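Local coordinates for protein alanine dehydrogenase (Archaeoglobus fulgidus, PDB 1OMO) that catalyses the reversible NAD-dependent oxidative deamination of alanine to pyruvate and ammonium, working as a homodimer, at residues I15-A20 with T105-G110; K233-V238 with E284-D289. One frame throughout, in Å; residues are numbered along the deposited sequence.

Contact 1 of 2, residues I15-A20 with T105-G110. With NAD (nicotinamide-adenine-dinucleotide), chain D.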
loop_
_atom_site.group_PDB
_atom_site.type_symbol
_atom_site.label_atom_id
_atom_site.label_comp_id
_atom_site.label_asym_id
_atom_site.label_seq_id
_atom_site.Cartn_x
_atom_site.Cartn_y
_atom_site.Cartn_z
ATOM N N ILE A 15 6.397 -19.468 -13.529
ATOM C CA ILE A 15 5.669 -20.229 -12.514
ATOM C C ILE A 15 4.766 -21.216 -13.191
ATOM O O ILE A 15 4.202 -20.958 -14.246
ATOM C CB ILE A 15 4.673 -19.433 -11.602
ATOM C CG1 ILE A 15 5.355 -18.506 -10.620
ATOM C CG2 ILE A 15 3.994 -20.419 -10.644
ATOM C CD1 ILE A 15 4.496 -18.375 -9.317
ATOM N N SER A 16 4.598 -22.321 -12.500
ATOM C CA SER A 16 3.767 -23.439 -12.907
ATOM C C SER A 16 2.475 -23.355 -12.095
ATOM O O SER A 16 2.492 -22.833 -10.990
ATOM C CB SER A 16 4.495 -24.734 -12.529
ATOM O OG SER A 16 3.823 -25.823 -13.081
ATOM N N MET A 17 1.373 -23.892 -12.609
ATOM C CA MET A 17 0.137 -23.868 -11.846
ATOM C C MET A 17 0.405 -24.713 -10.615
ATOM O O MET A 17 -0.087 -24.419 -9.538
ATOM C CB MET A 17 -1.026 -24.470 -12.636
ATOM C CG MET A 17 -2.290 -24.758 -11.765
ATOM S SD MET A 17 -2.898 -23.307 -10.899
ATOM C CE MET A 17 -3.934 -22.479 -12.105
ATOM N N ASP A 18 1.197 -25.767 -10.776
ATOM C CA ASP A 18 1.530 -26.613 -9.645
ATOM C C ASP A 18 2.371 -25.828 -8.645
ATOM O O ASP A 18 2.125 -25.888 -7.452
ATOM C CB ASP A 18 2.277 -27.863 -10.119
ATOM C CG ASP A 18 1.330 -28.948 -10.614
ATOM O OD1 ASP A 18 1.461 -29.372 -11.775
ATOM O OD2 ASP A 18 0.455 -29.379 -9.835
ATOM N N GLU A 19 3.357 -25.077 -9.121
ATOM C CA GLU A 19 4.170 -24.292 -8.197
ATOM C C GLU A 19 3.239 -23.319 -7.462
ATOM O O GLU A 19 3.309 -23.175 -6.251
ATOM C CB GLU A 19 5.246 -23.502 -8.946
ATOM C CG GLU A 19 6.413 -24.334 -9.447
ATOM C CD GLU A 19 7.391 -23.495 -10.244
ATOM O OE1 GLU A 19 6.931 -22.809 -11.199
ATOM O OE2 GLU A 19 8.607 -23.525 -9.913
ATOM N N ALA A 20 2.352 -22.679 -8.218
ATOM C CA ALA A 20 1.403 -21.716 -7.656
ATOM C C ALA A 20 0.538 -22.389 -6.600
ATOM O O ALA A 20 0.284 -21.806 -5.545
ATOM C CB ALA A 20 0.510 -21.124 -8.776
ATOM N N THR A 105 -2.091 -12.847 -10.535
ATOM C CA THR A 105 -3.280 -12.628 -9.703
ATOM C C THR A 105 -4.329 -13.674 -10.154
ATOM O O THR A 105 -4.989 -14.311 -9.325
ATOM C CB THR A 105 -3.833 -11.180 -9.874
ATOM O OG1 THR A 105 -2.916 -10.254 -9.279
ATOM C CG2 THR A 105 -5.210 -11.031 -9.251
ATOM N N SER A 106 -4.446 -13.879 -11.467
ATOM C CA SER A 106 -5.408 -14.865 -12.004
ATOM C C SER A 106 -4.947 -16.275 -11.626
ATOM O O SER A 106 -5.742 -17.109 -11.167
ATOM C CB SER A 106 -5.508 -14.765 -13.538
ATOM O OG SER A 106 -6.346 -13.693 -13.913
ATOM N N LEU A 107 -3.646 -16.506 -11.791
ATOM C CA LEU A 107 -3.020 -17.789 -11.501
ATOM C C LEU A 107 -3.255 -18.215 -10.062
ATOM O O LEU A 107 -3.749 -19.318 -9.821
ATOM C CB LEU A 107 -1.518 -17.713 -11.761
ATOM C CG LEU A 107 -0.751 -18.908 -12.352
ATOM C CD1 LEU A 107 0.482 -19.166 -11.512
ATOM C CD2 LEU A 107 -1.587 -20.130 -12.454
ATOM N N ARG A 108 -2.921 -17.351 -9.094
ATOM C CA ARG A 108 -3.070 -17.748 -7.713
ATOM C C ARG A 108 -4.530 -17.811 -7.247
ATOM O O ARG A 108 -4.822 -18.380 -6.207
ATOM C CB ARG A 108 -2.221 -16.865 -6.790
ATOM C CG ARG A 108 -2.509 -15.361 -6.784
ATOM C CD ARG A 108 -3.870 -14.957 -6.195
ATOM N NE ARG A 108 -3.859 -13.571 -5.703
ATOM C CZ ARG A 108 -4.949 -12.826 -5.500
ATOM N NH1 ARG A 108 -6.148 -13.319 -5.768
ATOM N NH2 ARG A 108 -4.848 -11.612 -4.961
ATOM N N THR A 109 -5.443 -17.229 -8.009
ATOM C CA THR A 109 -6.864 -17.303 -7.645
ATOM C C THR A 109 -7.259 -18.678 -8.144
ATOM O O THR A 109 -7.958 -19.426 -7.456
ATOM C CB THR A 109 -7.693 -16.199 -8.355
ATOM O OG1 THR A 109 -7.107 -14.919 -8.039
ATOM C CG2 THR A 109 -9.158 -16.235 -7.872
ATOM N N GLY A 110 -6.774 -19.034 -9.323
ATOM C CA GLY A 110 -7.063 -20.362 -9.809
ATOM C C GLY A 110 -6.526 -21.394 -8.827
ATOM O O GLY A 110 -7.243 -22.322 -8.420
HETATM P PA NAD D . -14.223 -11.724 -17.256
HETATM O O1A NAD D . -14.990 -10.495 -17.578
HETATM O O2A NAD D . -13.207 -12.252 -18.278
HETATM O O5B NAD D . -15.066 -13.062 -16.781
HETATM C C5B NAD D . -16.460 -12.980 -16.266
HETATM C C4B NAD D . -17.342 -13.814 -17.232
HETATM O O4B NAD D . -18.697 -13.718 -16.607
HETATM C C3B NAD D . -17.589 -13.226 -18.701
HETATM O O3B NAD D . -17.240 -14.228 -19.737
HETATM C C2B NAD D . -19.078 -12.805 -18.740
HETATM O O2B NAD D . -19.750 -12.785 -19.947
HETATM C C1B NAD D . -19.659 -13.741 -17.635
HETATM N N9A NAD D . -20.826 -13.216 -16.987
HETATM C C8A NAD D . -21.165 -11.942 -16.579
HETATM N N7A NAD D . -22.341 -11.875 -15.992
HETATM C C5A NAD D . -22.855 -13.098 -15.976
HETATM C C6A NAD D . -24.112 -13.629 -15.447
HETATM N N6A NAD D . -25.004 -12.857 -14.882
HETATM N N1A NAD D . -24.280 -14.992 -15.613
HETATM C C2A NAD D . -23.376 -15.806 -16.208
HETATM N N3A NAD D . -22.152 -15.337 -16.737
HETATM C C4A NAD D . -21.930 -13.978 -16.580
HETATM O O3 NAD D . -13.425 -11.768 -15.796
HETATM P PN NAD D . -12.396 -12.870 -15.012
HETATM O O1N NAD D . -12.419 -14.151 -15.803
HETATM O O2N NAD D . -11.107 -12.159 -14.654
HETATM O O5D NAD D . -13.337 -13.081 -13.629
HETATM C C5D NAD D . -13.860 -11.677 -13.151
HETATM C C4D NAD D . -14.534 -11.745 -11.820
HETATM O O4D NAD D . -13.539 -12.383 -10.840
HETATM C C3D NAD D . -14.879 -10.366 -11.173
HETATM O O3D NAD D . -15.965 -10.462 -10.232
HETATM C C2D NAD D . -13.537 -10.029 -10.517
HETATM O O2D NAD D . -13.538 -8.866 -9.756
HETATM C C1D NAD D . -13.227 -11.408 -9.765
HETATM N N1N NAD D . -11.813 -11.795 -9.427
HETATM C C2N NAD D . -11.672 -12.211 -8.032
HETATM C C3N NAD D . -10.382 -12.776 -7.722
HETATM C C7N NAD D . -10.229 -13.228 -6.148
HETATM O O7N NAD D . -9.066 -13.287 -5.656
HETATM N N7N NAD D . -11.370 -13.536 -5.452
HETATM C C4N NAD D . -9.302 -12.965 -8.617
HETATM C C5N NAD D . -9.587 -12.511 -9.969
HETATM C C6N NAD D . -10.812 -11.947 -10.360
#

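Contact 2 of 2, residues K233-V238 with E284-D289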
loop_
_atom_site.group_PDB
_atom_site.type_symbol
_atom_site.label_atom_id
_atom_site.label_comp_id
_atom_site.label_asym_id
_atom_site.label_seq_id
_atom_site.Cartn_x
_atom_site.Cartn_y
_atom_site.Cartn_z
ATOM N N LYS A 233 -27.838 -22.817 4.254
ATOM C CA LYS A 233 -27.797 -24.277 4.236
ATOM C C LYS A 233 -26.408 -24.885 4.037
ATOM O O LYS A 233 -26.284 -26.108 3.891
ATOM C CB LYS A 233 -28.767 -24.720 3.112
ATOM C CG LYS A 233 -28.472 -26.008 2.361
ATOM C CD LYS A 233 -29.493 -26.256 1.195
ATOM C CE LYS A 233 -29.274 -25.316 0.017
ATOM N NZ LYS A 233 -29.784 -25.883 -1.307
ATOM N N ALA A 234 -25.362 -24.057 4.076
ATOM C CA ALA A 234 -24.034 -24.583 3.782
ATOM C C ALA A 234 -22.954 -24.338 4.819
ATOM O O ALA A 234 -23.088 -23.490 5.700
ATOM C CB ALA A 234 -23.558 -24.021 2.397
ATOM N N LYS A 235 -21.884 -25.123 4.717
ATOM C CA LYS A 235 -20.724 -24.939 5.559
ATOM C C LYS A 235 -19.863 -23.956 4.720
ATOM O O LYS A 235 -19.317 -24.300 3.651
ATOM C CB LYS A 235 -19.992 -26.261 5.769
ATOM C CG LYS A 235 -18.663 -26.098 6.476
ATOM C CD LYS A 235 -18.012 -27.456 6.786
ATOM C CE LYS A 235 -18.721 -28.185 7.936
ATOM N NZ LYS A 235 -18.295 -29.624 8.092
ATOM N N ILE A 236 -19.781 -22.724 5.190
ATOM C CA ILE A 236 -19.042 -21.687 4.479
ATOM C C ILE A 236 -17.590 -21.599 4.952
ATOM O O ILE A 236 -17.311 -21.476 6.129
ATOM C CB ILE A 236 -19.721 -20.311 4.694
ATOM C CG1 ILE A 236 -21.212 -20.400 4.359
ATOM C CG2 ILE A 236 -19.053 -19.234 3.807
ATOM C CD1 ILE A 236 -21.994 -19.147 4.789
ATOM N N VAL A 237 -16.664 -21.677 4.021
ATOM C CA VAL A 237 -15.266 -21.573 4.380
ATOM C C VAL A 237 -14.698 -20.369 3.624
ATOM O O VAL A 237 -14.599 -20.378 2.389
ATOM C CB VAL A 237 -14.502 -22.888 4.032
ATOM C CG1 VAL A 237 -12.968 -22.745 4.288
ATOM C CG2 VAL A 237 -15.029 -24.002 4.942
ATOM N N VAL A 238 -14.324 -19.329 4.368
ATOM C CA VAL A 238 -13.802 -18.161 3.705
ATOM C C VAL A 238 -12.277 -18.117 3.589
ATOM O O VAL A 238 -11.531 -18.924 4.128
ATOM C CB VAL A 238 -14.274 -16.828 4.366
ATOM C CG1 VAL A 238 -15.772 -16.846 4.613
ATOM C CG2 VAL A 238 -13.513 -16.585 5.651
ATOM N N GLU A 284 -23.705 -32.574 3.083
ATOM C CA GLU A 284 -23.520 -31.133 3.154
ATOM C C GLU A 284 -23.089 -30.396 1.907
ATOM O O GLU A 284 -22.441 -30.936 0.995
ATOM C CB GLU A 284 -22.581 -30.770 4.313
ATOM C CG GLU A 284 -21.168 -31.306 4.242
ATOM C CD GLU A 284 -20.367 -30.910 5.479
ATOM O OE1 GLU A 284 -19.247 -31.417 5.692
ATOM O OE2 GLU A 284 -20.873 -30.071 6.245
ATOM N N ILE A 285 -23.502 -29.140 1.861
ATOM C CA ILE A 285 -23.123 -28.271 0.762
ATOM C C ILE A 285 -21.984 -27.431 1.301
ATOM O O ILE A 285 -22.154 -26.785 2.324
ATOM C CB ILE A 285 -24.262 -27.308 0.361
ATOM C CG1 ILE A 285 -25.398 -28.131 -0.256
ATOM C CG2 ILE A 285 -23.686 -26.204 -0.595
ATOM C CD1 ILE A 285 -26.643 -27.325 -0.704
ATOM N N THR A 286 -20.825 -27.459 0.646
ATOM C CA THR A 286 -19.701 -26.643 1.111
ATOM C C THR A 286 -19.481 -25.459 0.183
ATOM O O THR A 286 -19.792 -25.523 -1.017
ATOM C CB THR A 286 -18.362 -27.475 1.239
ATOM O OG1 THR A 286 -18.133 -28.222 0.033
ATOM C CG2 THR A 286 -18.409 -28.411 2.449
ATOM N N ILE A 287 -18.973 -24.371 0.763
ATOM C CA ILE A 287 -18.680 -23.176 0.013
ATOM C C ILE A 287 -17.326 -22.582 0.382
ATOM O O ILE A 287 -17.010 -22.416 1.540
ATOM C CB ILE A 287 -19.719 -22.028 0.234
ATOM C CG1 ILE A 287 -21.081 -22.356 -0.369
ATOM C CG2 ILE A 287 -19.189 -20.747 -0.471
ATOM C CD1 ILE A 287 -22.171 -21.313 -0.012
ATOM N N PHE A 288 -16.528 -22.279 -0.637
ATOM C CA PHE A 288 -15.274 -21.596 -0.426
ATOM C C PHE A 288 -15.503 -20.162 -0.989
ATOM O O PHE A 288 -15.670 -19.973 -2.191
ATOM C CB PHE A 288 -14.113 -22.258 -1.182
ATOM C CG PHE A 288 -12.853 -21.414 -1.200
ATOM C CD1 PHE A 288 -12.236 -21.071 -2.397
ATOM C CD2 PHE A 288 -12.279 -20.978 -0.013
ATOM C CE1 PHE A 288 -11.063 -20.308 -2.408
ATOM C CE2 PHE A 288 -11.116 -20.225 -0.015
ATOM C CZ PHE A 288 -10.495 -19.886 -1.213
ATOM N N ASP A 289 -15.527 -19.185 -0.089
ATOM C CA ASP A 289 -15.693 -17.771 -0.400
ATOM C C ASP A 289 -14.293 -17.158 -0.600
ATOM O O ASP A 289 -13.578 -16.867 0.365
ATOM C CB ASP A 289 -16.390 -17.065 0.758
ATOM C CG ASP A 289 -16.995 -15.752 0.346
ATOM O OD1 ASP A 289 -17.763 -15.188 1.137
ATOM O OD2 ASP A 289 -16.718 -15.279 -0.778
HETATM O O HOH W 1 -25.086 -28.211 4.032
#

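Contact 1 of 2, residues I15-A20 with T105-G110
L107 reaches across to helix 17-32 and meets it with both of its methyl groups. This is helix-helix packing between helix 17-32 and helix 102-120, the helix that carries R108 to the NAD of this two-domain, Rossmann-type dehydrogenase. CD1 of L107 sits 3.4 Å from A20 CB, and the same methyl lies 3.8 Å from I15 CG2. On the other branch, L107 CD2 is 3.3 Å from M17 CE and also touches M17 SD. The M17 and L107 side chains run alongside one another, pointing opposite ways. CG of M17 is anti to the backbone N (chi1 167°), and bends at chi2 and chi3 turn the methyl back to L107. M17 CE also approaches the backbone of G110, where there is no side chain in its way. Behind this apolar layer, S16 sits at the N-cap position of helix 17-32, and S16 N donates to the anti lone pair of E19 OE1 at 2.7 Å. I15 also packs on V300, V303 and V304 of helix 294-311. Away from L107, the next residues of helix 102-120 face the cofactor. T109 OG1 donates to T105 O. The same T109 OG1 lies 3.0 Å from NAD C4N. R108 NE forms a salt bridge with D297. At the edge of the guanidinium, in its plane, R108 NH1 donates to the carboxamide O7N of NAD at 2.9 Å.

Contact 2 of 2, residues K233-V238 with E284-D289
The F288 ring meets V237 O obliquely, with CD2 3.4 Å from that oxygen. V238 C also lies obliquely to the ring, which packs on A116 of helix 102-120 and on H212 and N214. The carboxylate of E284 is a second flat group; K235 NZ lies 3.1 Å from OE1, on its syn lone pair, and a weaker bond reaches OE2. This salt bridge lies beside a parallel strand pair, 234-238 with 285-289, in the Rossmann-fold sheet. The strand axes differ by 21°. K235 N donates to I285 O, and K235 O accepts from I287 N. One step on, V237 N bonds I287 O at 2.6 Å, and D289 N bonds V237 O. On the face of A234, I236 and I287, A234 CB touches I285 CG2 and I287 CD1. K233 lays its CE 3.4 Å from I285 CD1. E284 OE1 also accepts from the amides of E280 and S281, and K235 NZ donates to G278 O. An alanine at E284 would probably leave those two amides without this acceptor and K235 NZ with G278 O and a long, weak pairing to D277. The charge pair thus ties strand 234-238 to E284 and the 278-281 backbone.

Overall arrangement
From the N terminus, the chain enters helix 17-32, runs through most of the mixed sheet, and returns in helix 102-120. There contact 1 closes a loop of 84 residues. The chain then builds the parallel NAD-binding sheet. Contact 2 closes a second, shorter loop of 45 residues within that sheet, by setting strand 285-289 beside 234-238. The two loops follow in series and neither nests in nor crosses the other. The centres of contact 1 and contact 2 are about 23 Å apart. The nearest atoms of contact 1 and contact 2 are about 6 Å apart and do not touch. Helix 102-120 links them: it holds one side of contact 1, and further on its L120 packs against V237 of contact 2.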